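NADP-dependent alcohol dehydrogenase (Entamoeba histolytica, PDB 2OUI) catalyses the zinc- and NADP-dependent interconversion of alcohols with aldehydes or ketones, as a tetramer of medium-chain dehydrogenase subunits. Local coordinates at residues T154-A159 / E303-L308; A184-N187 / R193-A196; L208-T213 / G312-S317; D237-A242 / A250-M255; K254-K257 / D261-N264. The protein carries 1 engineered substitution. All coordinates share one frame; numbering follows the deposited sequence. Where two conformers were deposited one is given.

Contact 1: residues T154-A159 / E303-L308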
loop_
_atom_site.group_PDB
_atom_site.type_symbol
_atom_site.label_atom_id
_atom_site.label_comp_id
_atom_site.label_asym_id
_atom_site.label_seq_id
_atom_site.Cartn_x
_atom_site.Cartn_y
_atom_site.Cartn_z
ATOM N N THR A 154 -12.755 1.355 16.679
ATOM C CA THR A 154 -13.067 0.055 16.072
ATOM C C THR A 154 -13.929 0.236 14.825
ATOM O O THR A 154 -13.659 -0.383 13.794
ATOM C CB THR A 154 -13.763 -0.868 17.077
ATOM O OG1 THR A 154 -12.900 -0.999 18.223
ATOM C CG2 THR A 154 -14.016 -2.240 16.463
ATOM N N GLY A 155 -14.952 1.076 14.916
ATOM C CA GLY A 155 -15.810 1.371 13.774
ATOM C C GLY A 155 -15.013 1.920 12.596
ATOM O O GLY A 155 -15.127 1.404 11.470
ATOM N N PHE A 156 -14.184 2.933 12.853
ATOM C CA PHE A 156 -13.300 3.469 11.814
ATOM C C PHE A 156 -12.348 2.409 11.300
ATOM O O PHE A 156 -12.058 2.395 10.099
ATOM C CB PHE A 156 -12.500 4.680 12.291
ATOM C CG PHE A 156 -13.306 5.961 12.339
ATOM C CD1 PHE A 156 -14.690 5.932 12.524
ATOM C CD2 PHE A 156 -12.672 7.199 12.217
ATOM C CE1 PHE A 156 -15.438 7.124 12.603
ATOM C CE2 PHE A 156 -13.415 8.392 12.291
ATOM C CZ PHE A 156 -14.800 8.346 12.471
ATOM N N HIS A 157 -11.832 1.546 12.179
ATOM C CA HIS A 157 -10.931 0.474 11.710
ATOM C C HIS A 157 -11.618 -0.505 10.745
ATOM O O HIS A 157 -10.992 -0.983 9.826
ATOM C CB HIS A 157 -10.224 -0.252 12.885
ATOM C CG HIS A 157 -9.055 -1.082 12.450
ATOM N ND1 HIS A 157 -8.023 -0.566 11.693
ATOM C CD2 HIS A 157 -8.755 -2.380 12.662
ATOM C CE1 HIS A 157 -7.144 -1.525 11.444
ATOM N NE2 HIS A 157 -7.560 -2.631 12.032
ATOM N N GLY A 158 -12.906 -0.773 10.948
ATOM C CA GLY A 158 -13.699 -1.583 9.981
ATOM C C GLY A 158 -13.662 -0.912 8.611
ATOM O O GLY A 158 -13.409 -1.564 7.593
ATOM N N ALA A 159 -13.840 0.400 8.601
ATOM C CA ALA A 159 -13.774 1.164 7.362
ATOM C C ALA A 159 -12.375 1.170 6.747
ATOM O O ALA A 159 -12.223 1.077 5.520
ATOM C CB ALA A 159 -14.297 2.571 7.580
ATOM N N GLU A 303 -5.649 10.711 19.824
ATOM C CA GLU A 303 -5.480 12.144 19.518
ATOM C C GLU A 303 -6.016 12.491 18.127
ATOM O O GLU A 303 -6.652 13.538 17.965
ATOM C CB GLU A 303 -4.008 12.539 19.616
ATOM C CG GLU A 303 -3.424 12.439 21.003
ATOM C CD GLU A 303 -1.908 12.674 21.020
ATOM O OE1 GLU A 303 -1.297 12.825 19.929
ATOM O OE2 GLU A 303 -1.342 12.711 22.136
ATOM N N LYS A 304 -5.742 11.616 17.145
ATOM C CA LYS A 304 -6.216 11.771 15.751
ATOM C C LYS A 304 -7.729 11.794 15.707
ATOM O O LYS A 304 -8.325 12.708 15.123
ATOM C CB LYS A 304 -5.756 10.612 14.856
ATOM C CG LYS A 304 -4.262 10.355 14.827
ATOM C CD LYS A 304 -3.541 11.428 14.147
ATOM C CE LYS A 304 -3.349 11.089 12.701
ATOM N NZ LYS A 304 -2.336 12.069 12.239
ATOM N N LEU A 305 -8.344 10.778 16.319
ATOM C CA LEU A 305 -9.812 10.648 16.304
ATOM C C LEU A 305 -10.456 11.800 17.089
ATOM O O LEU A 305 -11.440 12.406 16.640
ATOM C CB LEU A 305 -10.221 9.291 16.880
ATOM C CG LEU A 305 -9.764 8.108 16.003
ATOM C CD1 LEU A 305 -10.209 6.818 16.640
ATOM C CD2 LEU A 305 -10.345 8.244 14.604
ATOM N N ALA A 306 -9.866 12.143 18.225
ATOM C CA ALA A 306 -10.374 13.253 19.029
ATOM C C ALA A 306 -10.381 14.560 18.241
ATOM O O ALA A 306 -11.228 15.449 18.483
ATOM C CB ALA A 306 -9.573 13.431 20.328
ATOM N N SER A 307 -9.428 14.723 17.324
ATOM C CA SER A 307 -9.378 15.968 16.554
ATOM C C SER A 307 -10.604 16.088 15.647
ATOM O O SER A 307 -11.015 17.188 15.317
ATOM C CB SER A 307 -8.082 16.089 15.753
ATOM O OG SER A 307 -8.139 15.245 14.623
ATOM N N LEU A 308 -11.205 14.953 15.254
ATOM C CA LEU A 308 -12.447 15.014 14.462
ATOM C C LEU A 308 -13.601 15.569 15.282
ATOM O O LEU A 308 -14.482 16.232 14.738
ATOM C CB LEU A 308 -12.836 13.638 13.921
ATOM C CG LEU A 308 -11.857 13.106 12.859
ATOM C CD1 LEU A 308 -12.247 11.721 12.355
ATOM C CD2 LEU A 308 -11.810 14.092 11.702
#
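Phe156 reaches from helix 148-161 to Leu305 and Leu308 of helix 298-310, a helix-helix contact of the medium-chain alcohol dehydrogenase fold, where helix 148-161 also carries the zinc ligand Asp150. The CB of Phe156 points at the other helix, and chi1 of -77° sets CG beside the backbone N and anti to the carbonyl carbon, which sends the ring across the gap between helices whose nearest CA atoms, those of Phe156 and Leu305, are 9.2 Å apart. On the ring, CD2 lies 3.5 Å from CD2 of Leu305, a methyl that approaches obliquely and also comes within 3.8 Å of CE2 of the same ring. CE1 packs against Ala184 of helix 177-188, CZ lies near Leu314, and Leu166 of a second subunit joins the contact. Leu305 runs past Phe156 in the opposite sense and continues onto Leu148, Val152 and Thr153 of the helix that bears the ring. Leu308, one helical turn on, comes from the opposite direction: its CD1 sits at the ring edge, in the ring plane, 3.5 Å from CE2 of Phe156.

Contact 2: residues A184-N187 / R193-A196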
loop_
_atom_site.group_PDB
_atom_site.type_symbol
_atom_site.label_atom_id
_atom_site.label_comp_id
_atom_site.label_asym_id
_atom_site.label_seq_id
_atom_site.Cartn_x
_atom_site.Cartn_y
_atom_site.Cartn_z
ATOM N N ALA A 184 -19.934 6.090 9.859
ATOM C CA ALA A 184 -19.279 7.401 9.945
ATOM C C ALA A 184 -17.845 7.341 9.360
ATOM O O ALA A 184 -17.447 8.238 8.612
ATOM C CB ALA A 184 -19.300 7.937 11.390
ATOM N N GLY A 185 -17.113 6.269 9.656
ATOM C CA GLY A 185 -15.765 6.047 9.126
ATOM C C GLY A 185 -15.761 5.972 7.599
ATOM O O GLY A 185 -14.956 6.645 6.947
ATOM N N ALA A 186 -16.655 5.156 7.026
ATOM C CA ALA A 186 -16.786 5.054 5.571
ATOM C C ALA A 186 -17.081 6.412 4.935
ATOM O O ALA A 186 -16.515 6.748 3.904
ATOM C CB ALA A 186 -17.877 4.020 5.185
ATOM N N ASN A 187 -17.957 7.204 5.552
ATOM C CA ASN A 187 -18.242 8.554 5.080
ATOM C C ASN A 187 -17.024 9.492 5.120
ATOM O O ASN A 187 -16.836 10.333 4.223
ATOM C CB ASN A 187 -19.393 9.148 5.919
ATOM C CG ASN A 187 -20.078 10.323 5.237
ATOM O OD1 ASN A 187 -20.300 11.379 5.848
ATOM N ND2 ASN A 187 -20.418 10.157 3.983
ATOM N N ARG A 193 -22.485 6.095 -1.972
ATOM C CA ARG A 193 -23.655 5.371 -1.506
ATOM C C ARG A 193 -23.218 4.426 -0.387
ATOM O O ARG A 193 -22.228 3.688 -0.528
ATOM C CB ARG A 193 -24.273 4.599 -2.675
ATOM C CG ARG A 193 -25.568 3.920 -2.338
ATOM C CD ARG A 193 -26.297 3.499 -3.617
ATOM N NE ARG A 193 -27.695 3.205 -3.338
ATOM C CZ ARG A 193 -28.502 2.576 -4.179
ATOM N NH1 ARG A 193 -28.047 2.168 -5.370
ATOM N NH2 ARG A 193 -29.764 2.352 -3.831
ATOM N N ILE A 194 -23.926 4.473 0.753
ATOM C CA ILE A 194 -23.619 3.571 1.865
ATOM C C ILE A 194 -24.886 2.826 2.294
ATOM O O ILE A 194 -25.851 3.456 2.743
ATOM C CB ILE A 194 -22.989 4.315 3.109
ATOM C CG1 ILE A 194 -21.665 4.984 2.745
ATOM C CG2 ILE A 194 -22.723 3.340 4.239
ATOM C CD1 ILE A 194 -21.196 6.019 3.806
ATOM N N PHE A 195 -24.897 1.499 2.106
ATOM C CA PHE A 195 -25.986 0.649 2.604
ATOM C C PHE A 195 -25.657 0.272 4.038
ATOM O O PHE A 195 -24.524 -0.090 4.326
ATOM C CB PHE A 195 -26.080 -0.647 1.801
ATOM C CG PHE A 195 -26.434 -0.439 0.354
ATOM C CD1 PHE A 195 -25.438 -0.281 -0.605
ATOM C CD2 PHE A 195 -27.757 -0.410 -0.032
ATOM C CE1 PHE A 195 -25.793 -0.081 -1.952
ATOM C CE2 PHE A 195 -28.120 -0.217 -1.372
ATOM C CZ PHE A 195 -27.118 -0.061 -2.334
ATOM N N ALA A 196 -26.649 0.340 4.912
ATOM C CA ALA A 196 -26.470 -0.005 6.334
ATOM C C ALA A 196 -27.482 -1.106 6.647
ATOM O O ALA A 196 -28.691 -0.882 6.612
ATOM C CB ALA A 196 -26.715 1.228 7.215
#
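With chi1 at -61° and chi2 at 165°, Ile194 holds CG1 beside its backbone N and extends CD1 straight out toward helix 177-188, while CG2 takes the place anti to that N. The whole contact rests on this one methyl. CD1 of Ile194 comes 4.1 Å from CB of Ala186, whose short side chain points at the strand, and it lies still nearer to the helix backbone, 3.9 Å from N of Asn187. Beyond it, CB of Asn187 is 4.2 Å from the same CD1 of Ile194, so the methyl rests against the junction of two successive helical residues rather than on a single side chain. No hydrogen bond crosses between the segments; the attachment is wholly van der Waals. Helix 177-188 and strand 194-197 are the second and third elements of a beta-alpha-beta unit begun by strand 170-173, within the Rossmann-type domain, and Ile194 is the strand residue that meets the helix as the chain enters the sheet. The strand is hydrogen-bonded on both flanks: Phe195 bonds through its backbone to Val170 and Val172, and Ile194 to Thr213 and Asp214. Phe195, next along the strand, lays CZ 3.4 Å above the guanidinium plane of Arg193, over its centre, and that guanidinium is paired with Asp214. Lys313 of a second subunit packs on Ile194.

Contact 3: residues L208-T213 / G312-S317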
loop_
_atom_site.group_PDB
_atom_site.type_symbol
_atom_site.label_atom_id
_atom_site.label_comp_id
_atom_site.label_asym_id
_atom_site.label_seq_id
_atom_site.Cartn_x
_atom_site.Cartn_y
_atom_site.Cartn_z
ATOM N N LEU A 208 -28.557 6.897 9.157
ATOM C CA LEU A 208 -28.825 7.953 8.180
ATOM C C LEU A 208 -28.216 9.291 8.617
ATOM O O LEU A 208 -27.838 10.110 7.782
ATOM C CB LEU A 208 -30.331 8.103 7.891
ATOM C CG LEU A 208 -30.986 6.958 7.111
ATOM C CD1 LEU A 208 -32.504 7.193 6.904
ATOM C CD2 LEU A 208 -30.315 6.780 5.782
ATOM N N GLU A 209 -28.093 9.518 9.919
ATOM C CA GLU A 209 -27.469 10.768 10.373
ATOM C C GLU A 209 -25.945 10.777 10.249
ATOM O O GLU A 209 -25.329 11.834 10.296
ATOM C CB GLU A 209 -27.892 11.114 11.807
ATOM C CG GLU A 209 -29.381 11.386 11.933
ATOM C CD GLU A 209 -29.788 11.958 13.296
ATOM O OE1 GLU A 209 -28.900 12.258 14.127
ATOM O OE2 GLU A 209 -31.010 12.117 13.530
ATOM N N TYR A 210 -25.336 9.605 10.075
ATOM C CA TYR A 210 -23.876 9.511 10.031
ATOM C C TYR A 210 -23.332 9.318 8.616
ATOM O O TYR A 210 -22.129 9.063 8.428
ATOM C CB TYR A 210 -23.424 8.356 10.904
ATOM C CG TYR A 210 -23.251 8.723 12.373
ATOM C CD1 TYR A 210 -22.378 9.749 12.764
ATOM C CD2 TYR A 210 -23.878 7.974 13.362
ATOM C CE1 TYR A 210 -22.195 10.065 14.135
ATOM C CE2 TYR A 210 -23.700 8.253 14.714
ATOM C CZ TYR A 210 -22.871 9.289 15.099
ATOM O OH TYR A 210 -22.723 9.499 16.442
ATOM N N GLY A 211 -24.234 9.373 7.641
ATOM C CA GLY A 211 -23.845 9.280 6.245
ATOM C C GLY A 211 -24.347 8.063 5.494
ATOM O O GLY A 211 -24.073 7.947 4.298
ATOM N N ALA A 212 -25.075 7.158 6.154
ATOM C CA ALA A 212 -25.779 6.089 5.381
ATOM C C ALA A 212 -26.741 6.710 4.381
ATOM O O ALA A 212 -27.373 7.728 4.660
ATOM C CB ALA A 212 -26.574 5.146 6.285
ATOM N N THR A 213 -26.918 6.054 3.230
ATOM C CA THR A 213 -27.896 6.520 2.255
ATOM C C THR A 213 -29.060 5.555 2.089
ATOM O O THR A 213 -30.136 5.956 1.624
ATOM C CB THR A 213 -27.251 6.750 0.850
ATOM O OG1 THR A 213 -26.596 5.553 0.439
ATOM C CG2 THR A 213 -26.197 7.839 0.895
ATOM N N GLY A 312 -15.385 19.640 14.948
ATOM C CA GLY A 312 -16.826 19.670 14.628
ATOM C C GLY A 312 -17.208 18.747 13.486
ATOM O O GLY A 312 -18.280 18.886 12.887
ATOM N N LYS A 313 -16.317 17.808 13.189
ATOM C CA LYS A 313 -16.470 16.870 12.066
ATOM C C LYS A 313 -16.936 15.471 12.466
ATOM O O LYS A 313 -17.125 14.596 11.607
ATOM C CB LYS A 313 -15.144 16.781 11.307
ATOM C CG LYS A 313 -14.707 18.121 10.752
ATOM C CD LYS A 313 -13.498 17.986 9.855
ATOM C CE LYS A 313 -13.213 19.320 9.211
ATOM N NZ LYS A 313 -12.079 19.206 8.217
ATOM N N LEU A 314 -17.109 15.242 13.756
ATOM C CA LEU A 314 -17.646 13.971 14.251
ATOM C C LEU A 314 -18.410 14.218 15.543
ATOM O O LEU A 314 -17.865 14.812 16.463
ATOM C CB LEU A 314 -16.525 12.964 14.524
ATOM C CG LEU A 314 -16.942 11.591 15.090
ATOM C CD1 LEU A 314 -17.839 10.807 14.100
ATOM C CD2 LEU A 314 -15.712 10.741 15.459
ATOM N N ASP A 315 -19.661 13.758 15.601
ATOM C CA ASP A 315 -20.505 13.926 16.776
ATOM C C ASP A 315 -20.812 12.550 17.342
ATOM O O ASP A 315 -21.591 11.789 16.755
ATOM C CB ASP A 315 -21.780 14.695 16.402
ATOM C CG ASP A 315 -22.798 14.759 17.540
ATOM O OD1 ASP A 315 -22.439 14.455 18.694
ATOM O OD2 ASP A 315 -23.962 15.112 17.270
ATOM N N THR A 316 -20.169 12.218 18.457
ATOM C CA THR A 316 -20.336 10.897 19.067
ATOM C C THR A 316 -21.486 10.877 20.079
ATOM O O THR A 316 -21.815 9.820 20.618
ATOM C CB THR A 316 -19.054 10.433 19.800
ATOM O OG1 THR A 316 -18.737 11.355 20.845
ATOM C CG2 THR A 316 -17.881 10.350 18.864
ATOM N N SER A 317 -22.070 12.043 20.358
ATOM C CA SER A 317 -23.159 12.108 21.336
ATOM C C SER A 317 -24.391 11.319 20.897
ATOM O O SER A 317 -25.137 10.832 21.746
ATOM C CB SER A 317 -23.541 13.555 21.662
ATOM O OG SER A 317 -24.238 14.153 20.574
#
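Tyr210 and Asp315, whose CA atoms lie 8.7 Å apart, face each other across two chain segments at helix ends, each with a Schellman motif and its glycine at positive phi, Gly211 and Gly312. The phenol of Tyr210 spans the gap and ties the end of helix 201-209 in the Rossmann-type domain to the loop leading into strand 320-325. Chi1 of -86° keeps CG of Tyr210 beside its backbone N, and the ring extends until OH donates to O of Asp315 at 2.6 Å. The hydroxyl lies in the carbonyl plane, with a C=O...O angle of 152°, and the acceptor oxygen sits at the ring edge. CD1 of Leu314 touches CE1 of Tyr210 obliquely at 4.4 Å, while Met181, Val183 and Ala184 of helix 177-188 also pack on the tyrosine. An Asx turn braces the acceptor's own residue: OD1 of Asp315 takes N of Ser317 at 3.0 Å from above the carboxylate plane, and uses its syn lone pair for OG of Ser317 at 2.6 Å.

Contact 4: residues D237-A242 / A250-M255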
loop_
_atom_site.group_PDB
_atom_site.type_symbol
_atom_site.label_atom_id
_atom_site.label_comp_id
_atom_site.label_asym_id
_atom_site.label_seq_id
_atom_site.Cartn_x
_atom_site.Cartn_y
_atom_site.Cartn_z
ATOM N N ASP A 237 -18.892 -2.107 -3.776
ATOM C CA ASP A 237 -17.428 -2.054 -3.931
ATOM C C ASP A 237 -16.685 -2.644 -2.746
ATOM O O ASP A 237 -15.701 -3.370 -2.936
ATOM C CB ASP A 237 -16.964 -0.606 -4.144
ATOM C CG ASP A 237 -17.515 -0.007 -5.421
ATOM O OD1 ASP A 237 -17.387 -0.644 -6.486
ATOM O OD2 ASP A 237 -18.112 1.084 -5.376
ATOM N N LYS A 238 -17.121 -2.284 -1.532
ATOM C CA LYS A 238 -16.437 -2.666 -0.285
ATOM C C LYS A 238 -17.504 -2.989 0.776
ATOM O O LYS A 238 -18.619 -2.466 0.724
ATOM C CB LYS A 238 -15.580 -1.505 0.228
ATOM C CG LYS A 238 -14.552 -0.928 -0.795
ATOM C CD LYS A 238 -13.414 -1.904 -1.168
ATOM C CE LYS A 238 -12.779 -1.527 -2.520
ATOM N NZ LYS A 238 -12.261 -0.141 -2.532
ATOM N N VAL A 239 -17.145 -3.829 1.740
ATOM C CA VAL A 239 -18.077 -4.244 2.795
ATOM C C VAL A 239 -17.366 -4.177 4.158
ATOM O O VAL A 239 -16.225 -4.637 4.294
ATOM C CB VAL A 239 -18.618 -5.693 2.565
ATOM C CG1 VAL A 239 -19.478 -6.141 3.753
ATOM C CG2 VAL A 239 -19.415 -5.796 1.269
ATOM N N VAL A 240 -18.044 -3.586 5.153
ATOM C CA VAL A 240 -17.582 -3.622 6.551
ATOM C C VAL A 240 -18.544 -4.527 7.315
ATOM O O VAL A 240 -19.767 -4.447 7.146
ATOM C CB VAL A 240 -17.603 -2.210 7.216
ATOM C CG1 VAL A 240 -17.125 -2.314 8.660
ATOM C CG2 VAL A 240 -16.749 -1.196 6.430
ATOM N N ILE A 241 -17.990 -5.435 8.117
ATOM C CA ILE A 241 -18.808 -6.291 8.961
ATOM C C ILE A 241 -18.576 -5.825 10.386
ATOM O O ILE A 241 -17.442 -5.829 10.877
ATOM C CB ILE A 241 -18.448 -7.786 8.849
ATOM C CG1 ILE A 241 -18.673 -8.295 7.421
ATOM C CG2 ILE A 241 -19.298 -8.571 9.825
ATOM C CD1 ILE A 241 -18.230 -9.732 7.206
ATOM N N ALA A 242 -19.648 -5.359 11.020
ATOM C CA ALA A 242 -19.567 -4.796 12.360
ATOM C C ALA A 242 -20.590 -5.409 13.304
ATOM O O ALA A 242 -20.859 -4.877 14.384
ATOM C CB ALA A 242 -19.705 -3.279 12.308
ATOM N N ALA A 250 -20.482 -14.952 4.565
ATOM C CA ALA A 250 -21.041 -15.431 3.297
ATOM C C ALA A 250 -21.901 -14.360 2.636
ATOM O O ALA A 250 -21.880 -14.230 1.416
ATOM C CB ALA A 250 -21.834 -16.751 3.477
ATOM N N GLN A 251 -22.651 -13.600 3.436
ATOM C CA GLN A 251 -23.460 -12.503 2.884
ATOM C C GLN A 251 -22.571 -11.432 2.262
ATOM O O GLN A 251 -22.866 -10.938 1.173
ATOM C CB GLN A 251 -24.357 -11.879 3.958
ATOM C CG GLN A 251 -25.317 -12.889 4.566
ATOM C CD GLN A 251 -26.212 -12.273 5.604
ATOM O OE1 GLN A 251 -27.443 -12.468 5.589
ATOM N NE2 GLN A 251 -25.618 -11.525 6.514
ATOM N N ALA A 252 -21.495 -11.071 2.955
ATOM C CA ALA A 252 -20.521 -10.080 2.446
ATOM C C ALA A 252 -19.932 -10.527 1.107
ATOM O O ALA A 252 -19.890 -9.755 0.149
ATOM C CB ALA A 252 -19.414 -9.874 3.462
ATOM N N VAL A 253 -19.519 -11.795 1.022
ATOM C CA VAL A 253 -18.882 -12.293 -0.188
ATOM C C VAL A 253 -19.900 -12.302 -1.332
ATOM O O VAL A 253 -19.538 -12.046 -2.480
ATOM C CB VAL A 253 -18.330 -13.728 0.023
ATOM C CG1 VAL A 253 -17.942 -14.401 -1.322
ATOM C CG2 VAL A 253 -17.179 -13.720 1.036
ATOM N N LYS A 254 -21.167 -12.597 -1.026
ATOM C CA LYS A 254 -22.178 -12.697 -2.094
ATOM C C LYS A 254 -22.617 -11.326 -2.627
ATOM O O LYS A 254 -23.083 -11.219 -3.766
ATOM C CB LYS A 254 -23.390 -13.514 -1.647
ATOM C CG LYS A 254 -23.073 -15.006 -1.366
ATOM C CD LYS A 254 -24.261 -15.716 -0.728
ATOM C CE LYS A 254 -23.888 -17.148 -0.390
ATOM N NZ LYS A 254 -25.053 -17.938 0.141
ATOM N N MET A 255 -22.472 -10.280 -1.817
ATOM C CA MET A 255 -22.924 -8.952 -2.255
ATOM C C MET A 255 -21.813 -8.077 -2.832
ATOM O O MET A 255 -22.111 -7.000 -3.372
ATOM C CB MET A 255 -23.573 -8.191 -1.096
ATOM C CG MET A 255 -22.557 -7.787 -0.076
ATOM S SD MET A 255 -23.326 -6.753 1.207
ATOM C CE MET A 255 -24.429 -7.937 2.019
#
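Val239 and Ile241, two residues apart on strand 236-241, both meet Ala252 of helix 248-255. Its CB takes CG1 of Val239 at 3.7 Å and CD1 of Ile241 at 3.9 Å, so the methyl touches two branched residues, in directions roughly at right angles. The other branch of Val239 turns to Met255: CG2 of Val239 is 4.0 Å from CG of Met255 and equally far from its SD, the two side chains crossing at about a right angle. Met255 has CG in the position between its backbone N and carbonyl carbon, chi1 70°, and a bend at chi3 that folds the end of the chain. In Val239, CG1 lies anti to the backbone N, which directs that methyl to Ala252 while CG2 serves Met255. Around this apolar layer, Ile262 of the neighbouring strand 260-264 touches both Ile241 and Ala252, and Ile173 of strand 170-173 touches Val239 and Met255. Ile223 of helix 223-230 also packs on Met255. The strand itself is bonded through its backbone to Cys171 on one flank and to Asp261 and Gly263 on the other. Strand and helix run almost antiparallel, their segment axes at 169° and 8.8 Å apart, the helix lying on the parallel sheet as in the beta-alpha-beta units of a Rossmann-type nucleotide-binding domain.

Contact 5: residues K254-K257 / D261-N264; sequences KMIK and DIGN
Ile256 and Ile262 pass each other at a slant, Ile256 offering CD1, the end of its branch, and Ile262 its CG1 methylene. Ile256 is drawn out to CD1, its chi1 of -155° putting CG1 anti to the backbone N and beside the carbonyl carbon, and this methyl lies 3.8 Å from CG1 of Ile262. The same CD1 of Ile256 also rests against the backbone, 3.3 Å from O of Asp261, a van der Waals approach to a carbonyl. Ile262 holds CG1 beside its N, and Ala252 and Val253 of helix 248-255 pack on it too. The CB of Asp261 points away from the 254-257 segment, and its carboxylate is bonded elsewhere, OD1 to His291 and OD2 to Asn163. Ile256 is the first residue beyond helix 248-255, where the chain turns back toward strand 260-264; Val239 of strand 236-241 lies against it, and Ile262 bonds through its backbone to His289 and His291 of strand 288-292.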
loop_
_atom_site.group_PDB
_atom_site.type_symbol
_atom_site.label_atom_id
_atom_site.label_comp_id
_atom_site.label_asym_id
_atom_site.label_seq_id
_atom_site.Cartn_x
_atom_site.Cartn_y
_atom_site.Cartn_z
ATOM N N LYS A 254 -21.167 -12.597 -1.026
ATOM C CA LYS A 254 -22.178 -12.697 -2.094
ATOM C C LYS A 254 -22.617 -11.326 -2.627
ATOM O O LYS A 254 -23.083 -11.219 -3.766
ATOM C CB LYS A 254 -23.390 -13.514 -1.647
ATOM C CG LYS A 254 -23.073 -15.006 -1.366
ATOM C CD LYS A 254 -24.261 -15.716 -0.728
ATOM C CE LYS A 254 -23.888 -17.148 -0.390
ATOM N NZ LYS A 254 -25.053 -17.938 0.141
ATOM N N MET A 255 -22.472 -10.280 -1.817
ATOM C CA MET A 255 -22.924 -8.952 -2.255
ATOM C C MET A 255 -21.813 -8.077 -2.832
ATOM O O MET A 255 -22.111 -7.000 -3.372
ATOM C CB MET A 255 -23.573 -8.191 -1.096
ATOM C CG MET A 255 -22.557 -7.787 -0.076
ATOM S SD MET A 255 -23.326 -6.753 1.207
ATOM C CE MET A 255 -24.429 -7.937 2.019
ATOM N N ILE A 256 -20.562 -8.536 -2.737
ATOM C CA ILE A 256 -19.403 -7.716 -3.085
ATOM C C ILE A 256 -18.856 -8.041 -4.474
ATOM O O ILE A 256 -18.889 -9.204 -4.919
ATOM C CB ILE A 256 -18.291 -7.815 -2.007
ATOM C CG1 ILE A 256 -17.395 -6.559 -2.012
ATOM C CG2 ILE A 256 -17.489 -9.115 -2.128
ATOM C CD1 ILE A 256 -16.376 -6.543 -0.863
ATOM N N LYS A 257 -18.379 -7.016 -5.175
ATOM C CA LYS A 257 -17.756 -7.223 -6.495
ATOM C C LYS A 257 -16.445 -8.000 -6.344
ATOM O O LYS A 257 -15.831 -7.955 -5.264
ATOM C CB LYS A 257 -17.387 -5.847 -7.073
ATOM C CG LYS A 257 -18.574 -4.998 -7.469
ATOM C CD LYS A 257 -18.094 -3.606 -7.916
ATOM C CE LYS A 257 -19.244 -2.766 -8.451
ATOM N NZ LYS A 257 -18.699 -1.421 -8.833
ATOM N N ASP A 261 -12.663 -5.567 -0.921
ATOM C CA ASP A 261 -12.193 -5.810 0.447
ATOM C C ASP A 261 -13.376 -5.913 1.398
ATOM O O ASP A 261 -14.309 -5.125 1.309
ATOM C CB ASP A 261 -11.268 -4.684 0.908
ATOM C CG ASP A 261 -9.974 -4.656 0.123
ATOM O OD1 ASP A 261 -9.006 -5.340 0.526
ATOM O OD2 ASP A 261 -9.927 -3.923 -0.891
ATOM N N ILE A 262 -13.325 -6.922 2.261
ATOM C CA ILE A 262 -14.282 -7.093 3.372
ATOM C C ILE A 262 -13.520 -6.824 4.649
ATOM O O ILE A 262 -12.547 -7.513 4.957
ATOM C CB ILE A 262 -14.842 -8.530 3.379
ATOM C CG1 ILE A 262 -15.594 -8.781 2.051
ATOM C CG2 ILE A 262 -15.719 -8.772 4.635
ATOM C CD1 ILE A 262 -15.962 -10.210 1.817
ATOM N N GLY A 263 -13.929 -5.792 5.388
ATOM C CA GLY A 263 -13.259 -5.460 6.639
ATOM C C GLY A 263 -14.110 -5.825 7.852
ATOM O O GLY A 263 -15.111 -5.179 8.134
ATOM N N ASN A 264 -13.733 -6.887 8.563
ATOM C CA ASN A 264 -14.499 -7.290 9.724
ATOM C C ASN A 264 -13.882 -6.768 11.020
ATOM O O ASN A 264 -12.654 -6.857 11.209
ATOM C CB ASN A 264 -14.560 -8.801 9.859
ATOM C CG ASN A 264 -15.226 -9.202 11.180
ATOM O OD1 ASN A 264 -16.426 -8.951 11.352
ATOM N ND2 ASN A 264 -14.446 -9.762 12.137
#

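How the contacts relate
All five contacts are buried; contact 1 lies nearest the chain centre, about 10 Å from it between centres, the others 17 to 20 Å. Contacts 4 and 5 share Lys254 and Met255 and use helix 248-255; their strands are neighbours in the parallel sheet, joined by the Val239 O to Gly263 N bond and by the salt bridge of Asp237 with Lys257. Contact 2 reaches that sheet from another helix. Contact 1 uses helix 298-310 and contact 3 the loop that follows it; they touch through Leu308 and Leu314. Contacts 1, 2, 4 and 5 are joined by apolar packing, whereas contact 3, between a helix end and a loop, adds a hydrogen bond. Contacts 1, 2 and 3 also border the second subunit.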